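Local coordinates for ATP-dependent RNA helicase HrpB (Escherichia coli, PDB 6EUD), which hydrolyses ATP to ADP and phosphate as a bacterial RNA helicase of the DEAH/RHA group that binds single-stranded RNA, at residues A[55-60]-A[123-128]. Sequence-based numbering, arbitrary orientation.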
ATOM      1  N   ILE A  55       8.729   7.101  28.888  1.00 73.53           N
ATOM      2  CA  ILE A  55       7.812   6.158  28.255  1.00 72.51           C
ATOM      3  C   ILE A  55       8.585   5.113  27.458  1.00 71.30           C
ATOM      4  O   ILE A  55       9.507   5.452  26.703  1.00 69.74           O
ATOM      5  CB  ILE A  55       6.818   6.853  27.321  1.00 70.57           C
ATOM      6  CG1 ILE A  55       6.174   8.070  27.996  1.00 72.97           C
ATOM      7  CG2 ILE A  55       5.748   5.868  26.883  1.00 71.31           C
ATOM      8  CD1 ILE A  55       5.249   7.731  29.133  1.00 77.50           C
ATOM      9  N   LEU A  56       8.207   3.847  27.633  1.00 69.85           N
ATOM     10  CA  LEU A  56       8.860   2.742  26.944  1.00 66.56           C
ATOM     11  C   LEU A  56       7.870   1.969  26.084  1.00 66.31           C
ATOM     12  O   LEU A  56       7.086   1.160  26.606  1.00 66.43           O
ATOM     13  CB  LEU A  56       9.520   1.801  27.949  1.00 68.94           C
ATOM     14  CG  LEU A  56      10.259   0.596  27.370  1.00 66.97           C
ATOM     15  CD1 LEU A  56      11.381   1.052  26.447  1.00 64.22           C
ATOM     16  CD2 LEU A  56      10.799  -0.278  28.482  1.00 67.85           C
ATOM     17  N   LEU A  57       7.913   2.226  24.770  1.00 63.60           N
ATOM     18  CA  LEU A  57       7.040   1.554  23.799  1.00 59.27           C
ATOM     19  C   LEU A  57       7.547   0.160  23.489  1.00 56.81           C
ATOM     20  O   LEU A  57       8.728  -0.019  23.202  1.00 52.73           O
ATOM     21  CB  LEU A  57       6.935   2.356  22.495  1.00 56.72           C
ATOM     22  CG  LEU A  57       6.134   1.679  21.366  1.00 53.32           C
ATOM     23  CD1 LEU A  57       4.679   1.508  21.771  1.00 54.94           C
ATOM     24  CD2 LEU A  57       6.228   2.438  20.040  1.00 48.19           C
ATOM     25  N   GLU A  58       6.650  -0.821  23.542  1.00 59.77           N
ATOM     26  CA  GLU A  58       6.981  -2.190  23.163  1.00 61.97           C
ATOM     27  C   GLU A  58       6.059  -2.641  22.031  1.00 63.96           C
ATOM     28  O   GLU A  58       4.899  -2.264  21.999  1.00 63.73           O
ATOM     29  CB  GLU A  58       6.870  -3.121  24.372  1.00 67.43           C
ATOM     30  CG  GLU A  58       7.831  -2.780  25.516  1.00 69.55           C
ATOM     31  CD  GLU A  58       9.290  -3.036  25.164  1.00 67.36           C
ATOM     32  OE1 GLU A  58       9.542  -3.902  24.299  1.00 66.10           O
ATOM     33  OE2 GLU A  58      10.182  -2.381  25.757  1.00 66.82           O
ATOM     34  N   PRO A  59       6.575  -3.458  21.101  1.00 68.55           N
ATOM     35  CA  PRO A  59       5.845  -3.781  19.866  1.00 64.82           C
ATOM     36  C   PRO A  59       4.593  -4.618  20.093  1.00 67.08           C
ATOM     37  O   PRO A  59       3.615  -4.414  19.394  1.00 69.50           O
ATOM     38  CB  PRO A  59       6.866  -4.571  19.054  1.00 68.42           C
ATOM     39  CG  PRO A  59       7.749  -5.215  20.106  1.00 74.32           C
ATOM     40  CD  PRO A  59       7.825  -4.232  21.236  1.00 70.50           C
ATOM     41  N   ARG A  60       4.611  -5.554  21.031  1.00 73.54           N
ATOM     42  CA  ARG A  60       3.403  -6.327  21.310  1.00 84.56           C
ATOM     43  C   ARG A  60       3.074  -6.369  22.785  1.00 93.98           C
ATOM     44  O   ARG A  60       3.898  -6.007  23.625  1.00 97.87           O
ATOM     45  CB  ARG A  60       3.532  -7.752  20.791  1.00 87.75           C
ATOM     46  CG  ARG A  60       3.463  -7.871  19.281  1.00 89.00           C
ATOM     47  CD  ARG A  60       4.179  -9.134  18.845  1.00 91.64           C
ATOM     48  NE  ARG A  60       5.529  -9.173  19.403  1.00 91.02           N
ATOM     49  CZ  ARG A  60       6.604  -8.702  18.780  1.00 88.06           C
ATOM     50  NH1 ARG A  60       6.488  -8.170  17.569  1.00 83.42           N
ATOM     51  NH2 ARG A  60       7.795  -8.769  19.361  1.00 89.81           N
ATOM     52  N   VAL A 123      11.371   9.644  25.884  1.00 66.83           N
ATOM     53  CA  VAL A 123      10.614   8.527  25.342  1.00 67.23           C
ATOM     54  C   VAL A 123      11.575   7.515  24.716  1.00 66.42           C
ATOM     55  O   VAL A 123      12.521   7.897  24.017  1.00 66.02           O
ATOM     56  CB  VAL A 123       9.567   8.998  24.306  1.00 64.14           C
ATOM     57  CG1 VAL A 123       8.738   7.832  23.828  1.00 61.35           C
ATOM     58  CG2 VAL A 123       8.656  10.064  24.920  1.00 69.20           C
ATOM     59  N   ILE A 124      11.339   6.233  24.996  1.00 66.79           N
ATOM     60  CA  ILE A 124      12.155   5.152  24.456  1.00 67.94           C
ATOM     61  C   ILE A 124      11.352   4.235  23.530  1.00 65.34           C
ATOM     62  O   ILE A 124      10.347   3.651  23.943  1.00 67.32           O
ATOM     63  CB  ILE A 124      12.764   4.302  25.577  1.00 76.15           C
ATOM     64  CG1 ILE A 124      13.442   5.200  26.616  1.00 80.93           C
ATOM     65  CG2 ILE A 124      13.736   3.274  24.998  1.00 75.93           C
ATOM     66  CD1 ILE A 124      13.977   4.449  27.807  1.00 85.12           C
ATOM     67  N   LEU A 125      11.806   4.119  22.281  1.00 57.93           N
ATOM     68  CA  LEU A 125      11.188   3.243  21.293  1.00 52.59           C
ATOM     69  C   LEU A 125      11.983   1.948  21.172  1.00 54.30           C
ATOM     70  O   LEU A 125      13.037   1.911  20.532  1.00 53.33           O
ATOM     71  CB  LEU A 125      11.100   3.933  19.930  1.00 51.60           C
ATOM     72  CG  LEU A 125      10.400   5.291  19.870  1.00 40.52           C
ATOM     73  CD1 LEU A 125      10.427   5.827  18.459  1.00 38.49           C
ATOM     74  CD2 LEU A 125       8.983   5.164  20.363  1.00 40.91           C
ATOM     75  N   ASP A 126      11.466   0.884  21.777  1.00 53.52           N
ATOM     76  CA  ASP A 126      12.202  -0.363  21.856  1.00 57.12           C
ATOM     77  C   ASP A 126      11.904  -1.278  20.665  1.00 54.64           C
ATOM     78  O   ASP A 126      10.872  -1.140  20.020  1.00 52.74           O
ATOM     79  CB  ASP A 126      11.885  -1.064  23.183  1.00 63.20           C
ATOM     80  CG  ASP A 126      12.929  -2.085  23.564  1.00 69.62           C
ATOM     81  OD1 ASP A 126      12.583  -3.034  24.291  1.00 73.55           O
ATOM     82  OD2 ASP A 126      14.095  -1.946  23.128  1.00 73.45           O
ATOM     83  N   GLU A 127      12.820  -2.206  20.393  1.00 58.74           N
ATOM     84  CA  GLU A 127      12.721  -3.136  19.268  1.00 61.09           C
ATOM     85  C   GLU A 127      12.418  -2.399  17.967  1.00 53.98           C
ATOM     86  O   GLU A 127      11.589  -2.834  17.178  1.00 53.06           O
ATOM     87  CB  GLU A 127      11.660  -4.203  19.545  1.00 70.70           C
ATOM     88  CG  GLU A 127      11.768  -4.820  20.937  1.00 87.95           C
ATOM     89  CD  GLU A 127      13.090  -5.549  21.179  1.00102.79           C
ATOM     90  OE1 GLU A 127      13.633  -6.153  20.230  1.00111.32           O
ATOM     91  OE2 GLU A 127      13.593  -5.515  22.323  1.00112.02           O
ATOM     92  N   PHE A 128      13.106  -1.283  17.745  1.00 50.21           N
ATOM     93  CA  PHE A 128      12.818  -0.437  16.588  1.00 46.61           C
ATOM     94  C   PHE A 128      13.135  -1.104  15.243  1.00 43.95           C
ATOM     95  O   PHE A 128      12.565  -0.751  14.215  1.00 45.97           O
ATOM     96  CB  PHE A 128      13.586   0.887  16.672  1.00 44.79           C
ATOM     97  CG  PHE A 128      13.125   1.893  15.659  1.00 41.69           C
ATOM     98  CD1 PHE A 128      13.796   2.055  14.457  1.00 40.38           C
ATOM     99  CD2 PHE A 128      11.982   2.649  15.893  1.00 41.17           C
ATOM    100  CE1 PHE A 128      13.341   2.961  13.508  1.00 35.57           C
ATOM    101  CE2 PHE A 128      11.530   3.558  14.952  1.00 38.53           C
ATOM    102  CZ  PHE A 128      12.220   3.705  13.754  1.00 36.16           C
TER
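I55, L56 and L57 run parallel to V123, I124 and L125, the two strand segments diverging by 14°. The backbone bonds alternate as in any parallel pair: I124 N gives to I55 O, and L57 bonds to the residues on either side of L125, through its N to I124 O and its O to D126 N (3.2 Å).

Branched aliphatic residues suit these buried strands. On one face L56 CD1 meets I124 CG2 at 3.5 Å; on the other L57 CD2 touches L125 CD2 at 3.9 Å, beside the looser I55–V123 pair. Farther on, P59 CD lies 4.0 Å from E127 CG, ring against aliphatic chain.

In E58 the bend at chi2 (-68°) turns CD toward D126, and OE2 lies 2.9 Å from D126 OD1, two like-charged acceptors with carboxylate planes 78° apart; a raised pKa for E58 is possible. D126 OD1 is hydrogen-bonded to S37 OG. A leucine in place of E58 removes this carboxylate and would probably set carbon against OD1, leaving that oxygen an apolar neighbour.

E127 pairs with K36, in the predicted ATP site. D126 and E127 open the DEFH box, the Walker B motif, placed after its strand as in the RecA-like ATPase domain of DExH helicases.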